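Local structure of peptide ABC transporter, peptide-binding protein (Enterococcus faecalis, 3O6P) at residues A[21-24]-A[25-28]; A[205-208]-A[209-212]. The protein probably binds peptides outside the cell and hands them to an ABC importer, this chain being one fragment of the whole binding protein. All coordinates share one frame; numbering follows the deposited sequence.

Contact 1: A[21-24]-A[25-28]; sequences RNAN and LRKA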
loop_
_atom_site.group_PDB
_atom_site.type_symbol
_atom_site.label_atom_id
_atom_site.label_comp_id
_atom_site.label_asym_id
_atom_site.label_seq_id
_atom_site.Cartn_x
_atom_site.Cartn_y
_atom_site.Cartn_z
ATOM N N ARG A 21 -4.809 -0.753 12.493
ATOM C CA ARG A 21 -3.889 -1.810 12.950
ATOM C C ARG A 21 -4.494 -3.202 12.789
ATOM O O ARG A 21 -3.829 -4.214 13.029
ATOM C CB ARG A 21 -3.433 -1.582 14.392
ATOM C CG ARG A 21 -2.374 -0.487 14.499
ATOM C CD ARG A 21 -2.136 -0.094 15.933
ATOM N NE ARG A 21 -1.165 -0.958 16.578
ATOM C CZ ARG A 21 0.041 -0.569 16.980
ATOM N NH1 ARG A 21 0.438 0.684 16.803
ATOM N NH2 ARG A 21 0.847 -1.437 17.571
ATOM N N ASN A 22 -5.763 -3.260 12.392
ATOM C CA ASN A 22 -6.394 -4.535 12.151
ATOM C C ASN A 22 -6.200 -4.973 10.691
ATOM O O ASN A 22 -6.647 -4.288 9.766
ATOM C CB ASN A 22 -7.889 -4.447 12.492
ATOM C CG ASN A 22 -8.590 -5.766 12.285
ATOM O OD1 ASN A 22 -8.927 -6.136 11.147
ATOM N ND2 ASN A 22 -8.801 -6.506 13.376
ATOM N N ALA A 23 -5.524 -6.097 10.489
ATOM C CA ALA A 23 -5.193 -6.557 9.130
ATOM C C ALA A 23 -6.425 -6.859 8.307
ATOM O O ALA A 23 -6.440 -6.596 7.107
ATOM C CB ALA A 23 -4.257 -7.783 9.195
ATOM N N ASN A 24 -7.474 -7.387 8.937
ATOM C CA ASN A 24 -8.712 -7.624 8.188
ATOM C C ASN A 24 -9.373 -6.354 7.645
ATOM O O ASN A 24 -9.923 -6.373 6.534
ATOM C CB ASN A 24 -9.696 -8.447 8.999
ATOM C CG ASN A 24 -9.236 -9.891 9.127
ATOM O OD1 ASN A 24 -8.772 -10.487 8.147
ATOM N ND2 ASN A 24 -9.337 -10.453 10.331
ATOM N N LEU A 25 -9.309 -5.259 8.399
ATOM C CA LEU A 25 -9.792 -3.980 7.867
ATOM C C LEU A 25 -8.948 -3.501 6.695
ATOM O O LEU A 25 -9.496 -3.049 5.676
ATOM C CB LEU A 25 -9.898 -2.892 8.955
ATOM C CG LEU A 25 -10.237 -1.472 8.454
ATOM C CD1 LEU A 25 -11.596 -1.443 7.714
ATOM C CD2 LEU A 25 -10.218 -0.462 9.619
ATOM N N ARG A 26 -7.629 -3.578 6.826
ATOM C CA ARG A 26 -6.788 -3.160 5.720
ATOM C C ARG A 26 -7.074 -3.975 4.431
ATOM O O ARG A 26 -7.177 -3.422 3.332
ATOM C CB ARG A 26 -5.324 -3.236 6.105
ATOM C CG ARG A 26 -4.967 -2.400 7.334
ATOM C CD ARG A 26 -3.431 -2.249 7.442
ATOM N NE ARG A 26 -2.731 -3.531 7.638
ATOM C CZ ARG A 26 -2.431 -4.084 8.814
ATOM N NH1 ARG A 26 -2.798 -3.507 9.972
ATOM N NH2 ARG A 26 -1.789 -5.252 8.819
ATOM N N LYS A 27 -7.265 -5.272 4.594
ATOM C CA LYS A 27 -7.656 -6.136 3.489
ATOM C C LYS A 27 -9.053 -5.794 2.951
ATOM O O LYS A 27 -9.241 -5.812 1.731
ATOM C CB LYS A 27 -7.562 -7.612 3.914
ATOM C CG LYS A 27 -6.091 -8.049 4.141
ATOM C CD LYS A 27 -6.030 -9.379 4.833
ATOM C CE LYS A 27 -4.575 -9.574 5.246
ATOM N NZ LYS A 27 -4.389 -10.929 5.843
ATOM N N ALA A 28 -10.029 -5.502 3.838
ATOM C CA ALA A 28 -11.385 -5.172 3.365
ATOM C C ALA A 28 -11.313 -3.933 2.466
ATOM O O ALA A 28 -11.948 -3.877 1.392
ATOM C CB ALA A 28 -12.320 -4.932 4.548
HETATM O O HOH W 1 -1.382 -5.997 11.619
HETATM O O HOH W 2 -6.220 -11.206 7.919
#

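Contact 2: A[205-208]-A[209-212]; sequences RWDD and MLNA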
loop_
_atom_site.group_PDB
_atom_site.type_symbol
_atom_site.label_atom_id
_atom_site.label_comp_id
_atom_site.label_asym_id
_atom_site.label_seq_id
_atom_site.Cartn_x
_atom_site.Cartn_y
_atom_site.Cartn_z
ATOM N N ARG A 205 19.979 -12.188 -0.290
ATOM C CA ARG A 205 19.401 -10.830 -0.304
ATOM C C ARG A 205 18.109 -10.803 -1.143
ATOM O O ARG A 205 17.095 -10.172 -0.777
ATOM C CB ARG A 205 20.429 -9.807 -0.807
ATOM C CG ARG A 205 19.857 -8.402 -0.896
ATOM C CD ARG A 205 20.929 -7.338 -1.171
ATOM N NE ARG A 205 20.268 -6.034 -1.215
ATOM C CZ ARG A 205 19.789 -5.474 -2.325
ATOM N NH1 ARG A 205 19.918 -6.091 -3.500
ATOM N NH2 ARG A 205 19.187 -4.287 -2.267
ATOM N N TRP A 206 18.148 -11.482 -2.277
ATOM C CA TRP A 206 16.961 -11.566 -3.135
ATOM C C TRP A 206 15.809 -12.245 -2.400
ATOM O O TRP A 206 14.656 -11.781 -2.433
ATOM C CB TRP A 206 17.308 -12.352 -4.410
ATOM C CG TRP A 206 16.190 -12.455 -5.429
ATOM C CD1 TRP A 206 15.396 -13.547 -5.671
ATOM C CD2 TRP A 206 15.765 -11.437 -6.356
ATOM N NE1 TRP A 206 14.508 -13.267 -6.681
ATOM C CE2 TRP A 206 14.716 -11.988 -7.127
ATOM C CE3 TRP A 206 16.177 -10.117 -6.615
ATOM C CZ2 TRP A 206 14.064 -11.266 -8.139
ATOM C CZ3 TRP A 206 15.536 -9.403 -7.640
ATOM C CH2 TRP A 206 14.483 -9.976 -8.369
ATOM N N ASP A 207 16.109 -13.357 -1.741
ATOM C CA ASP A 207 15.072 -14.072 -1.019
ATOM C C ASP A 207 14.532 -13.245 0.163
ATOM O O ASP A 207 13.339 -13.288 0.456
ATOM C CB ASP A 207 15.562 -15.458 -0.585
ATOM C CG ASP A 207 15.600 -16.467 -1.737
ATOM O OD1 ASP A 207 15.090 -16.182 -2.842
ATOM O OD2 ASP A 207 16.162 -17.565 -1.542
ATOM N N ASP A 208 15.408 -12.488 0.830
ATOM C CA ASP A 208 14.966 -11.572 1.900
ATOM C C ASP A 208 14.003 -10.502 1.354
ATOM O O ASP A 208 12.954 -10.206 1.959
ATOM C CB ASP A 208 16.171 -10.906 2.560
ATOM C CG ASP A 208 16.881 -11.825 3.538
ATOM O OD1 ASP A 208 16.203 -12.680 4.159
ATOM O OD2 ASP A 208 18.103 -11.661 3.720
HETATM N N MSE A 209 14.331 -9.946 0.192
HETATM C CA MSE A 209 13.469 -8.918 -0.385
HETATM C C MSE A 209 12.132 -9.505 -0.830
HETATM O O MSE A 209 11.081 -8.887 -0.610
HETATM C CB MSE A 209 14.157 -8.200 -1.535
HETATM C CG MSE A 209 15.380 -7.383 -1.046
HETATM SE SE MSE A 209 16.159 -6.323 -2.439
HETATM C CE MSE A 209 16.715 -7.740 -3.641
ATOM N N LEU A 210 12.158 -10.696 -1.446
ATOM C CA LEU A 210 10.899 -11.390 -1.803
ATOM C C LEU A 210 10.024 -11.643 -0.576
ATOM O O LEU A 210 8.804 -11.426 -0.611
ATOM C CB LEU A 210 11.188 -12.732 -2.478
ATOM C CG LEU A 210 11.649 -12.678 -3.930
ATOM C CD1 LEU A 210 12.050 -14.098 -4.327
ATOM C CD2 LEU A 210 10.523 -12.177 -4.817
ATOM N N ASN A 211 10.650 -12.109 0.504
ATOM C CA ASN A 211 9.931 -12.325 1.739
ATOM C C ASN A 211 9.352 -11.045 2.341
ATOM O O ASN A 211 8.230 -11.073 2.886
ATOM C CB ASN A 211 10.790 -13.096 2.752
ATOM C CG ASN A 211 10.804 -14.583 2.474
ATOM O OD1 ASN A 211 9.766 -15.166 2.165
ATOM N ND2 ASN A 211 11.984 -15.212 2.594
ATOM N N ALA A 212 10.093 -9.941 2.215
ATOM C CA ALA A 212 9.585 -8.631 2.644
ATOM C C ALA A 212 8.336 -8.250 1.857
ATOM O O ALA A 212 7.291 -7.910 2.442
ATOM C CB ALA A 212 10.649 -7.549 2.508
HETATM O O HOH W 3 14.835 -14.733 3.489
#

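Contact 1: A[21-24]-A[25-28]
An N-cap opens helix 23-31 here, with Asn22 and Leu25 meeting at the first turn and helix 80-94 packed alongside. Asn22 OD1 accepts from Leu25 N at 2.9 Å, the donor lying in the carbonyl plane of the side-chain amide and on a lone pair. With CG anti to the backbone N (chi1 -179°), the amide turns over the start of the helix and supplies the acceptor for Leu25 N from its side chain, the usual role of an N-cap residue. Regular helical bonding follows, from Arg26 N to Asn22 O, Lys27 N to Ala23 O and Ala28 N to Asn24 O.

The Arg26 side chain turns back along the first turn, bent at chi3 (-63°), and lays one face of its guanidinium over Ala23, whose CA sits 3.6 Å above the plane and over its centre. Ala23 CB also touches Arg26 NH2 at 3.6 Å. Several carbonyl oxygens hold this cation and would fix its rotation: NH1 donates to Phe20 O, NH2 to Asp219 O and, weakly, NE to Met220 O. The start of the helix is thereby tied to the chain that follows helix 202-218. On the side of helix 80-94, the ND2 atoms of Asn22 and Asn24 both donate to Glu93 OE1, so one carboxylate oxygen gathers two amides.

Lys27 runs extended past Ala23 O, its CG 3.3 Å from that oxygen. Its NZ reaches Asn24 through a single water, which accepts from Lys27 NZ at 2.8 Å and donates to Asn24 OD1 at 2.7 Å.

Contact 2: A[205-208]-A[209-212]
Arg205 meets Met209, a selenomethionine, one turn further along helix 202-218. The pairing is the i to i+4 kind of a continuous alpha helix, whose backbone bonds run here from Met209 N to Arg205 O and from Leu210 N to Trp206 O. The arginine is extended from CG to NE, and SE of Met209 lies over one face of its guanidinium, 3.6 Å above the plane and offset toward the rim. The methyl CE comes to 3.6 Å from Arg205 NH1, brought back along the helix by the bend at chi3 of Met209 (-63°). The charge itself is met elsewhere: NH2 forms a salt bridge with Asp163 OD2, and NE donates to Ala194 O.

Trp206 touches two residues of the next turn. Leu210 CG lies over one face of the indole, while Leu210 CD1 approaches NE1 at 3.5 Å and CD1 of the same ring at 3.6 Å. Met209 CE arrives obliquely, 3.8 Å from Trp206 CE3, and the two side chains cross at about a right angle. The indole N-H is used by Glu71 OE1, which helps to fix the ring's rotation.

Asp207 contributes mainly through its backbone, its O accepting from Asn211 N at 2.9 Å. Asp208 is linked to Asn211 by a water that donates to Asp208 OD1 at 2.6 Å and accepts from Asn211 ND2 at 3.0 Å. The other carboxylate oxygen, OD2, makes a salt bridge with Lys204.

The helix is thus packed on several sides by its neighbours. Trp206 packs edge-to-face with Phe68 of helix 68-72, which also touches Leu210; Met209 and Ala212 reach Leu168 of helix 165-168; and Asp208, Asn211 and Ala212 lie against Ala193, Phe190 and Phe187 of helix 185-195.

Contact 1 comes first along the chain, at the start of helix 23-31, and contact 2 follows far downstream within helix 202-218. Their centres are 24 Å apart and their nearest atoms about 11 Å, so the two do not touch. The downstream end of helix 202-218 nevertheless leads to contact 1: the chain just beyond that helix passes the side chain of Arg26 before entering strand 223-228, an outermost strand of the mixed sheet and antiparallel to strand 5-11. Early and late parts of the fragment are therefore joined both in the sheet and at the start of helix 23-31.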